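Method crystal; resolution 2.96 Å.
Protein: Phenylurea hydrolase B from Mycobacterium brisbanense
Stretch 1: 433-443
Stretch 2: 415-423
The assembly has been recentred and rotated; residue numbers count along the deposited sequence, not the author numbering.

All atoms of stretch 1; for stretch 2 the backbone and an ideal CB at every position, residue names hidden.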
# COMPACT_ATOMS: atom_id res chain seq x y z
N ARG C 433 23.64 32.20 19.97
CA ARG C 433 24.34 31.54 18.87
C ARG C 433 25.80 31.96 18.78
O ARG C 433 26.60 31.24 18.24
CB ARG C 433 23.62 31.84 17.55
CG ARG C 433 22.20 31.37 17.50
CD ARG C 433 21.80 30.83 16.12
NE ARG C 433 20.44 30.27 16.14
CZ ARG C 433 19.75 29.93 15.07
NH1 ARG C 433 20.24 30.10 13.86
NH2 ARG C 433 18.54 29.41 15.19
N SER C 434 26.14 33.13 19.27
CA SER C 434 27.49 33.67 19.01
C SER C 434 28.38 33.35 20.19
O SER C 434 28.26 33.97 21.26
CB SER C 434 27.46 35.17 18.78
OG SER C 434 26.72 35.81 19.81
N ILE C 435 29.23 32.35 20.00
CA ILE C 435 29.94 31.72 21.11
C ILE C 435 31.42 31.68 20.83
O ILE C 435 31.86 30.97 19.90
CB ILE C 435 29.43 30.28 21.31
CG1 ILE C 435 27.98 30.30 21.80
CG2 ILE C 435 30.30 29.53 22.31
CD1 ILE C 435 27.26 28.95 21.81
N THR C 436 32.19 32.40 21.64
CA THR C 436 33.64 32.40 21.47
C THR C 436 34.30 31.18 22.09
O THR C 436 35.35 30.74 21.62
CB THR C 436 34.27 33.68 22.04
OG1 THR C 436 33.87 33.85 23.42
CG2 THR C 436 33.84 34.85 21.14
N GLU C 437 33.69 30.63 23.14
CA GLU C 437 34.20 29.39 23.74
C GLU C 437 33.13 28.61 24.46
O GLU C 437 32.19 29.20 25.02
CB GLU C 437 35.36 29.70 24.72
CG GLU C 437 36.71 29.22 24.21
CD GLU C 437 37.85 30.09 24.73
OE1 GLU C 437 37.59 31.26 25.11
OE2 GLU C 437 39.03 29.60 24.76
N VAL C 438 33.28 27.28 24.45
CA VAL C 438 32.47 26.42 25.29
C VAL C 438 33.36 25.61 26.23
O VAL C 438 34.15 24.81 25.77
CB VAL C 438 31.62 25.49 24.46
CG1 VAL C 438 30.78 24.58 25.37
CG2 VAL C 438 30.66 26.27 23.58
N PHE C 439 33.23 25.82 27.53
CA PHE C 439 33.97 25.04 28.51
C PHE C 439 33.08 23.98 29.15
O PHE C 439 31.89 24.23 29.42
CB PHE C 439 34.57 25.94 29.58
CG PHE C 439 35.99 26.39 29.29
CD1 PHE C 439 36.27 27.24 28.23
CD2 PHE C 439 37.04 25.95 30.09
CE1 PHE C 439 37.54 27.65 27.96
CE2 PHE C 439 38.32 26.35 29.82
CZ PHE C 439 38.57 27.20 28.75
N GLN C 440 33.64 22.79 29.37
CA GLN C 440 32.88 21.68 29.94
C GLN C 440 33.70 20.95 30.96
O GLN C 440 34.88 20.69 30.72
CB GLN C 440 32.42 20.72 28.84
CG GLN C 440 31.18 19.90 29.21
CD GLN C 440 31.11 18.61 28.41
OE1 GLN C 440 30.25 18.43 27.53
NE2 GLN C 440 32.04 17.69 28.70
N ALA C 441 33.10 20.61 32.11
CA ALA C 441 33.80 19.94 33.20
C ALA C 441 35.11 20.68 33.51
O ALA C 441 36.12 20.09 33.81
CB ALA C 441 34.09 18.49 32.83
N GLY C 442 35.04 22.00 33.45
CA GLY C 442 36.20 22.84 33.63
C GLY C 442 37.26 22.62 32.58
O GLY C 442 38.45 22.71 32.89
N ALA C 443 36.83 22.33 31.34
CA ALA C 443 37.74 22.05 30.27
C ALA C 443 37.31 22.69 28.95
O ALA C 443 36.14 22.76 28.66
CB ALA C 443 37.94 20.54 30.12
N UNK C 415 29.74 21.65 38.70
CA UNK C 415 30.51 21.24 37.54
C UNK C 415 30.66 22.48 36.69
O UNK C 415 29.72 23.24 36.54
CB UNK C 415 29.85 20.09 36.77
N UNK C 416 31.86 22.72 36.17
CA UNK C 416 32.05 23.92 35.41
C UNK C 416 31.78 23.62 33.96
O UNK C 416 32.63 23.04 33.26
CB UNK C 416 33.46 24.49 35.61
N UNK C 417 30.56 23.99 33.55
CA UNK C 417 30.15 23.87 32.19
C UNK C 417 29.69 25.27 31.85
O UNK C 417 28.79 25.81 32.51
CB UNK C 417 29.07 22.80 31.98
N UNK C 418 30.30 25.89 30.86
CA UNK C 418 29.84 27.20 30.51
C UNK C 418 30.10 27.55 29.06
O UNK C 418 30.88 26.91 28.37
CB UNK C 418 30.50 28.24 31.42
N UNK C 419 29.39 28.59 28.62
CA UNK C 419 29.47 29.06 27.27
C UNK C 419 29.73 30.56 27.33
O UNK C 419 29.11 31.28 28.16
CB UNK C 419 28.20 28.73 26.48
N UNK C 420 30.65 31.05 26.49
CA UNK C 420 30.90 32.47 26.41
C UNK C 420 30.24 33.05 25.16
O UNK C 420 30.45 32.52 24.06
CB UNK C 420 32.40 32.75 26.41
N UNK C 421 29.48 34.12 25.29
CA UNK C 421 28.81 34.70 24.11
C UNK C 421 29.53 35.94 23.58
O UNK C 421 30.45 36.43 24.19
CB UNK C 421 27.36 35.06 24.45
N UNK C 422 29.07 36.43 22.43
CA UNK C 422 29.67 37.64 21.81
C UNK C 422 28.86 38.92 22.06
O UNK C 422 29.36 40.00 21.87
CB UNK C 422 29.81 37.43 20.30
N UNK C 423 27.61 38.78 22.48
CA UNK C 423 26.67 39.87 22.45
C UNK C 423 25.54 39.70 23.50
O UNK C 423 25.32 38.60 24.00
CB UNK C 423 26.08 39.99 21.04

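Strand 418-421 runs antiparallel to strand 437-440, and backbone hydrogen bonds tie the two together.

Position 415 has its CB sideways, 5.3 Å from Ala441 CA. Little constrains it, and many side chains would suit. It is Leu415, which makes no close contact.

At position 416 the carbonyl O accepts a hydrogen bond from Gly442 N at 2.6 Å. The ideal CB lies 3.7 Å from Gly442 N, so a small residue fits easily. It is Ala416, whose methyl lies beside the Gly442 backbone.

Position 417 has its CB sideways, 4.6 Å from Ala441 N. That NH, in the turn from Gln440 to Ala443, is free to donate, so a short acceptor such as Asp or Asn would suit, and Ser or Thr could be considered. It is Asp417. Its OD1 takes a hydrogen bond from Ala441 N at 2.8 Å, nearly straight at 172°.

Position 418 is locked to Phe439 by two hydrogen bonds: its N to Phe439 O and Phe439 N to its O, both 2.7 Å. Its CB is on the same face as the Phe439 side chain. An aromatic or large aliphatic residue would suit. It is Phe418, with chi1 p. The end of the side chain comes nearer to stretch 1, and Phe439 CB lies over the ring face, 3.5 Å from the centroid. The two ring planes are within 2° of parallel but slid apart, so they barely overlap.

Position 419 points to the face that carries Ile435 and Val438. Its CB is 4.5 Å from Val438 CG2 and 4.7 Å from Ile435 CG2. Val or Ile would suit this extended backbone; Leu is possible. It is Val419. Its CG1 packs 3.4 Å from Ile435 CG2 and 4.0 Å from Val438 CG2.

Position 420 returns to the face of Glu437 and Phe439. Its N donates to Glu437 O at 2.8 Å, and its O accepts from Thr436 N at 3.0 Å. The CB sits 3.5 Å from Thr436 OG1. Aliphatic side chains would suit, and a polar one is not excluded. It is Leu420, whose CD1 lies 3.8 Å from Glu437 CB.

Position 421 shares its face with Ile435, which offers an apolar surface. Leu, Ile or Met would suit. It is Leu421, and its CD2 reaches Ile435 CG1 at 3.6 Å.

At position 422 the N makes a weak hydrogen bond to Ser434 O, 2.8 Å. The CB is 3.5 Å from Ser434 OG, so a polar residue is plausible among several. It is Asp422, whose side chain makes no hydrogen bond to stretch 1.

Position 423 has its CB sideways, 4.4 Å from Ser434 OG. Many side chains would suit, polar ones among them. It is Gln423, whose side chain comes no nearer to stretch 1 than that.

Stretch 2 415-423: LADFVLLDQ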
# COMPACT_ATOMS: atom_id res chain seq x y z
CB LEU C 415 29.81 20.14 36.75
CG LEU C 415 30.04 18.67 37.08
CD1 LEU C 415 29.23 17.82 36.12
CD2 LEU C 415 31.51 18.38 37.03
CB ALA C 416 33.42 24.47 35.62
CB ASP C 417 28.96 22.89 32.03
CG ASP C 417 29.25 21.51 32.57
OD1 ASP C 417 30.37 20.98 32.32
OD2 ASP C 417 28.34 20.93 33.24
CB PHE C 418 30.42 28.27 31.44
CG PHE C 418 31.89 28.50 31.31
CD1 PHE C 418 32.39 29.29 30.30
CD2 PHE C 418 32.77 27.97 32.23
CE1 PHE C 418 33.75 29.53 30.20
CE2 PHE C 418 34.14 28.20 32.14
CZ PHE C 418 34.63 28.98 31.11
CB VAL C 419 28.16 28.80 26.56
CG1 VAL C 419 28.30 29.15 25.09
CG2 VAL C 419 27.72 27.34 26.73
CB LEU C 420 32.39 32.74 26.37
CG LEU C 420 33.17 32.83 27.69
CD1 LEU C 420 34.16 31.67 27.69
CD2 LEU C 420 33.92 34.16 27.79
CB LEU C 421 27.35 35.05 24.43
CG LEU C 421 26.49 33.91 24.92
CD1 LEU C 421 25.13 34.43 25.25
CD2 LEU C 421 26.41 32.82 23.86
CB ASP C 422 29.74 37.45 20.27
CG ASP C 422 30.91 38.10 19.66
OD1 ASP C 422 31.52 38.94 20.32
OD2 ASP C 422 31.23 37.73 18.51
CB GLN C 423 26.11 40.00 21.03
CG GLN C 423 26.93 40.95 20.16
CD GLN C 423 26.99 40.55 18.71
OE1 GLN C 423 28.08 40.25 18.21
NE2 GLN C 423 25.83 40.52 18.02
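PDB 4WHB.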